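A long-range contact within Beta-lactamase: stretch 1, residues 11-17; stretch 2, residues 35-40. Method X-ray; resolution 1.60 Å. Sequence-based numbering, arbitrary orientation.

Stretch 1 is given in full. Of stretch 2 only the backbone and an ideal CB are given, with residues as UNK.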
ATOM      1  N   ASN A  11      10.535 -21.340  -4.981  1.00 30.45           N
ATOM      2  CA  ASN A  11      10.412 -21.332  -3.533  1.00 35.48           C
ATOM      3  C   ASN A  11       9.429 -20.272  -3.080  1.00 27.76           C
ATOM      4  O   ASN A  11       8.820 -20.411  -2.012  1.00 28.06           O
ATOM      5  CB  ASN A  11      11.765 -21.101  -2.869  1.00 44.16           C
ATOM      6  CG  ASN A  11      12.692 -22.280  -3.021  1.00 57.05           C
ATOM      7  OD1 ASN A  11      12.509 -23.124  -3.899  1.00 63.32           O
ATOM      8  ND2 ASN A  11      13.698 -22.347  -2.163  1.00 66.82           N
ATOM      9  N   LEU A  12       9.249 -19.208  -3.872  1.00 19.36           N
ATOM     10  CA  LEU A  12       8.273 -18.204  -3.471  1.00 15.49           C
ATOM     11  C   LEU A  12       6.855 -18.739  -3.623  1.00 19.08           C
ATOM     12  O   LEU A  12       6.007 -18.525  -2.744  1.00 16.06           O
ATOM     13  CB  LEU A  12       8.457 -16.922  -4.267  1.00 19.30           C
ATOM     14  CG  LEU A  12       9.765 -16.149  -4.008  1.00 19.79           C
ATOM     15  CD1 LEU A  12       9.719 -14.832  -4.725  1.00 18.57           C
ATOM     16  CD2 LEU A  12      10.020 -15.948  -2.514  1.00 25.55           C
ATOM     17  N   GLN A  13       6.563 -19.404  -4.739  1.00 18.24           N
ATOM     18  CA  GLN A  13       5.240 -19.998  -4.895  1.00 19.82           C
ATOM     19  C   GLN A  13       4.941 -21.009  -3.801  1.00 17.76           C
ATOM     20  O   GLN A  13       3.783 -21.163  -3.396  1.00 18.82           O
ATOM     21  CB  GLN A  13       5.109 -20.672  -6.256  1.00 21.90           C
ATOM     22  CG  GLN A  13       3.717 -21.256  -6.482  1.00 17.08           C
ATOM     23  CD  GLN A  13       2.662 -20.180  -6.542  1.00 16.33           C
ATOM     24  OE1 GLN A  13       2.864 -19.143  -7.169  1.00 19.70           O
ATOM     25  NE2 GLN A  13       1.532 -20.412  -5.882  1.00 24.58           N
ATOM     26  N   LYS A  14       5.958 -21.724  -3.325  1.00 22.88           N
ATOM     27  CA  LYS A  14       5.753 -22.698  -2.261  1.00 23.26           C
ATOM     28  C   LYS A  14       5.148 -22.067  -1.010  1.00 24.80           C
ATOM     29  O   LYS A  14       4.391 -22.733  -0.299  1.00 21.59           O
ATOM     30  CB  LYS A  14       7.089 -23.377  -1.943  1.00 33.07           C
ATOM     31  CG  LYS A  14       7.099 -24.275  -0.709  1.00 52.63           C
ATOM     32  CD  LYS A  14       8.532 -24.530  -0.209  1.00 71.90           C
ATOM     33  CE  LYS A  14       9.202 -23.246   0.318  1.00 76.91           C
ATOM     34  NZ  LYS A  14      10.629 -23.441   0.724  1.00 75.31           N
ATOM     35  N   ILE A  15       5.468 -20.805  -0.707  1.00 18.61           N
ATOM     36  CA  ILE A  15       4.909 -20.194   0.494  1.00 18.21           C
ATOM     37  C   ILE A  15       3.408 -20.035   0.339  1.00 17.14           C
ATOM     38  O   ILE A  15       2.637 -20.218   1.294  1.00 18.72           O
ATOM     39  CB  ILE A  15       5.571 -18.831   0.789  1.00 23.89           C
ATOM     40  CG1 ILE A  15       7.081 -18.978   0.969  1.00 24.75           C
ATOM     41  CG2 ILE A  15       4.924 -18.199   2.029  1.00 26.21           C
ATOM     42  CD1 ILE A  15       7.831 -17.649   0.848  1.00 34.73           C
ATOM     43  N   PHE A  16       2.962 -19.710  -0.867  1.00 14.28           N
ATOM     44  CA  PHE A  16       1.532 -19.601  -1.113  1.00 17.55           C
ATOM     45  C   PHE A  16       0.871 -20.964  -1.019  1.00 20.67           C
ATOM     46  O   PHE A  16      -0.148 -21.128  -0.337  1.00 19.58           O
ATOM     47  CB  PHE A  16       1.311 -18.925  -2.469  1.00 12.24           C
ATOM     48  CG  PHE A  16       1.564 -17.446  -2.420  1.00 18.08           C
ATOM     49  CD1 PHE A  16       0.508 -16.536  -2.422  1.00 19.61           C
ATOM     50  CD2 PHE A  16       2.848 -16.968  -2.305  1.00 15.42           C
ATOM     51  CE1 PHE A  16       0.745 -15.186  -2.345  1.00 15.77           C
ATOM     52  CE2 PHE A  16       3.108 -15.606  -2.207  1.00 18.56           C
ATOM     53  CZ  PHE A  16       2.075 -14.713  -2.230  1.00 13.81           C
ATOM     54  N   ASP A  17       1.477 -21.968  -1.650  1.00 17.72           N
ATOM     55  CA  ASP A  17       0.908 -23.311  -1.668  1.00 19.07           C
ATOM     56  C   ASP A  17       0.778 -23.877  -0.263  1.00 21.05           C
ATOM     57  O   ASP A  17      -0.248 -24.475   0.085  1.00 25.88           O
ATOM     58  CB  ASP A  17       1.782 -24.237  -2.519  1.00 22.97           C
ATOM     59  CG  ASP A  17       1.758 -23.870  -3.998  1.00 27.27           C
ATOM     60  OD1 ASP A  17       0.901 -23.049  -4.411  1.00 22.41           O
ATOM     61  OD2 ASP A  17       2.606 -24.407  -4.735  1.00 21.72           O
ATOM     62  N   UNK A  35      13.039  -7.560 -11.805  1.00 11.19           N
ATOM     63  CA  UNK A  35      11.701  -7.948 -11.378  1.00 10.48           C
ATOM     64  C   UNK A  35      11.703  -9.408 -10.938  1.00 13.65           C
ATOM     65  O   UNK A  35      12.159 -10.287 -11.678  1.00 11.52           O
ATOM     66  CB  UNK A  35      10.686  -7.725 -12.501  1.00 10.48           C
ATOM     67  N   UNK A  36      11.173  -9.657  -9.744  1.00 10.14           N
ATOM     68  CA  UNK A  36      11.035 -10.994  -9.175  1.00 10.47           C
ATOM     69  C   UNK A  36       9.550 -11.294  -9.012  1.00 11.47           C
ATOM     70  O   UNK A  36       8.850 -10.574  -8.279  1.00 11.41           O
ATOM     71  CB  UNK A  36      11.770 -11.109  -7.838  1.00 10.47           C
ATOM     72  N   UNK A  37       9.084 -12.377  -9.642  1.00 10.69           N
ATOM     73  CA  UNK A  37       7.683 -12.759  -9.586  1.00 10.66           C
ATOM     74  C   UNK A  37       7.500 -14.158  -9.017  1.00 13.83           C
ATOM     75  O   UNK A  37       8.190 -15.092  -9.428  1.00 15.76           O
ATOM     76  CB  UNK A  37       7.059 -12.677 -10.981  1.00 10.66           C
ATOM     77  N   UNK A  38       6.533 -14.327  -8.105  1.00 10.38           N
ATOM     78  CA  UNK A  38       6.068 -15.688  -7.833  1.00 11.67           C
ATOM     79  C   UNK A  38       5.086 -16.141  -8.903  1.00 13.71           C
ATOM     80  O   UNK A  38       4.979 -17.339  -9.192  1.00 16.08           O
ATOM     81  CB  UNK A  38       5.418 -15.770  -6.451  1.00 11.67           C
ATOM     82  N   UNK A  39       4.378 -15.190  -9.519  1.00 14.00           N
ATOM     83  CA  UNK A  39       3.453 -15.514 -10.600  1.00 15.19           C
ATOM     84  C   UNK A  39       3.287 -14.247 -11.438  1.00 15.32           C
ATOM     85  O   UNK A  39       2.517 -13.348 -11.073  1.00 15.80           O
ATOM     86  CB  UNK A  39       2.110 -16.017 -10.066  1.00 15.19           C
ATOM     87  N   UNK A  40       4.028 -14.177 -12.544  1.00 16.64           N
ATOM     88  CA  UNK A  40       4.053 -12.945 -13.314  1.00 12.77           C
ATOM     89  C   UNK A  40       2.677 -12.546 -13.847  1.00 14.44           C
ATOM     90  O   UNK A  40       2.370 -11.350 -13.922  1.00 15.36           O
ATOM     91  CB  UNK A  40       5.034 -13.089 -14.479  1.00 12.77           C
TER

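Position 35 lies in an extended strand, and its ideal CB has nothing of the helix within 5.5 Å. Stretch 1 therefore sets no demand here, and almost any residue that tolerates strand angles would serve. The deposited residue is Trp-35, whose side chain stays out of reach of the helix.

At position 36 the backbone is still extended (phi/psi -116/122), and CA-to-CB points toward the helix. The ideal CB stops 5.3 Å from Leu-12 CD1, which leaves room for one more carbon between them. What stretch 1 offers is a methyl group with no donor or acceptor, so an aliphatic side chain is the natural choice; valine, isoleucine or leucine could all be considered, and the beta-branched pair also favours strand angles. The residue is Ile-36. With chi1 in the m rotamer, its CG2 comes to 3.9 Å from Leu-12 CD1, an ordinary apolar contact.

Position 37 shows the alternation of a strand: its CB points away from stretch 1, so a large side chain is possible without touching the helix. Tyr-37 fills it.

Position 38 is the most closely constrained. The strand has ended, the angles have turned to -80/-28, and the CA lies 5.3 Å from the CA of Gln-13. CA-to-CB points toward the helix, with the ideal CB 3.9 Å from Leu-12 CB, 4.2 Å from Gln-13 N and 4.8 Å from Phe-16 CE2. So close an approach favours a small residue, such as alanine, serine or glycine. Ser-38 occupies it. Its CB packs 3.9 Å from Leu-12 CB, while the p rotamer places OG 4.3 Å from Phe-16 CE2, obliquely to the ring. The hydroxyl also gains a polar link: OG donates to a water at 2.6 Å, and that water donates to Gln-13 OE1 at 2.5 Å.

At position 39 CA-to-CB runs sideways, and the ideal CB is 4.3 Å from Gln-13 OE1. Beside this acceptor a polar side chain able to donate, directly or through water, would suit; asparagine, glutamine, serine or threonine are candidates. In Asn-39, ND2 donates to a second water at 3.1 Å. This water in turn donates to Gln-13 OE1 (2.7 Å) and to Ser-38 O (2.8 Å). It thus reconciles two acceptors, Gln-13 OE1 and Ser-38 O, which sit 3.4 Å apart and cannot bond to each other.

Position 40 again has no helix atom near its CB, leaving the choice open. Glu-40 makes no contact with stretch 1.

Stretch 2 35-40: WIYSNE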
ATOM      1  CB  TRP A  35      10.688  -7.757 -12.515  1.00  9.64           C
ATOM      2  CG  TRP A  35      10.333  -6.328 -12.784  1.00  7.99           C
ATOM      3  CD1 TRP A  35      10.955  -5.488 -13.661  1.00 13.83           C
ATOM      4  CD2 TRP A  35       9.286  -5.559 -12.172  1.00  9.17           C
ATOM      5  NE1 TRP A  35      10.367  -4.253 -13.642  1.00 13.13           N
ATOM      6  CE2 TRP A  35       9.350  -4.259 -12.727  1.00  9.67           C
ATOM      7  CE3 TRP A  35       8.303  -5.837 -11.218  1.00 11.96           C
ATOM      8  CZ2 TRP A  35       8.454  -3.262 -12.381  1.00 13.09           C
ATOM      9  CZ3 TRP A  35       7.429  -4.840 -10.865  1.00 11.39           C
ATOM     10  CH2 TRP A  35       7.499  -3.567 -11.443  1.00 12.79           C
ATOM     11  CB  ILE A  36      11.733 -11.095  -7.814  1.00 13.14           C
ATOM     12  CG1 ILE A  36      13.207 -10.720  -7.919  1.00 17.14           C
ATOM     13  CG2 ILE A  36      11.622 -12.489  -7.254  1.00 17.10           C
ATOM     14  CD1 ILE A  36      13.763 -10.189  -6.624  1.00 20.80           C
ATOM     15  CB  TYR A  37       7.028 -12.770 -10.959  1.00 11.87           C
ATOM     16  CG  TYR A  37       7.101 -11.501 -11.753  1.00 11.20           C
ATOM     17  CD1 TYR A  37       6.216 -10.473 -11.504  1.00 12.07           C
ATOM     18  CD2 TYR A  37       8.012 -11.362 -12.804  1.00 12.43           C
ATOM     19  CE1 TYR A  37       6.252  -9.317 -12.255  1.00 16.11           C
ATOM     20  CE2 TYR A  37       8.055 -10.204 -13.560  1.00 11.51           C
ATOM     21  CZ  TYR A  37       7.168  -9.191 -13.271  1.00 11.33           C
ATOM     22  OH  TYR A  37       7.176  -8.047 -14.029  1.00 17.82           O
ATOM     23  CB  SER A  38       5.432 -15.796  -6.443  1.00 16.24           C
ATOM     24  OG  SER A  38       4.233 -15.038  -6.303  1.00 12.85           O
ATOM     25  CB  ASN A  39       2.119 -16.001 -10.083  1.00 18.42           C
ATOM     26  CG  ASN A  39       1.215 -16.458 -11.214  1.00 24.27           C
ATOM     27  OD1 ASN A  39       0.624 -15.640 -11.910  1.00 22.40           O
ATOM     28  ND2 ASN A  39       1.130 -17.762 -11.409  1.00 25.30           N
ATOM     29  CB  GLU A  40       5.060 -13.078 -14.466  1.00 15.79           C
ATOM     30  CG  GLU A  40       5.059 -11.875 -15.374  1.00 27.74           C
ATOM     31  CD  GLU A  40       6.238 -11.860 -16.316  1.00 34.85           C
ATOM     32  OE1 GLU A  40       6.972 -12.872 -16.357  1.00 20.72           O
ATOM     33  OE2 GLU A  40       6.420 -10.832 -17.003  1.00 34.52           O
TER
HETATM   34  O   HOH W   1       2.282 -16.772  -6.701  1.00 14.74           O
HETATM   35  O   HOH W   2       3.226 -19.429  -9.872  1.00 25.92           O
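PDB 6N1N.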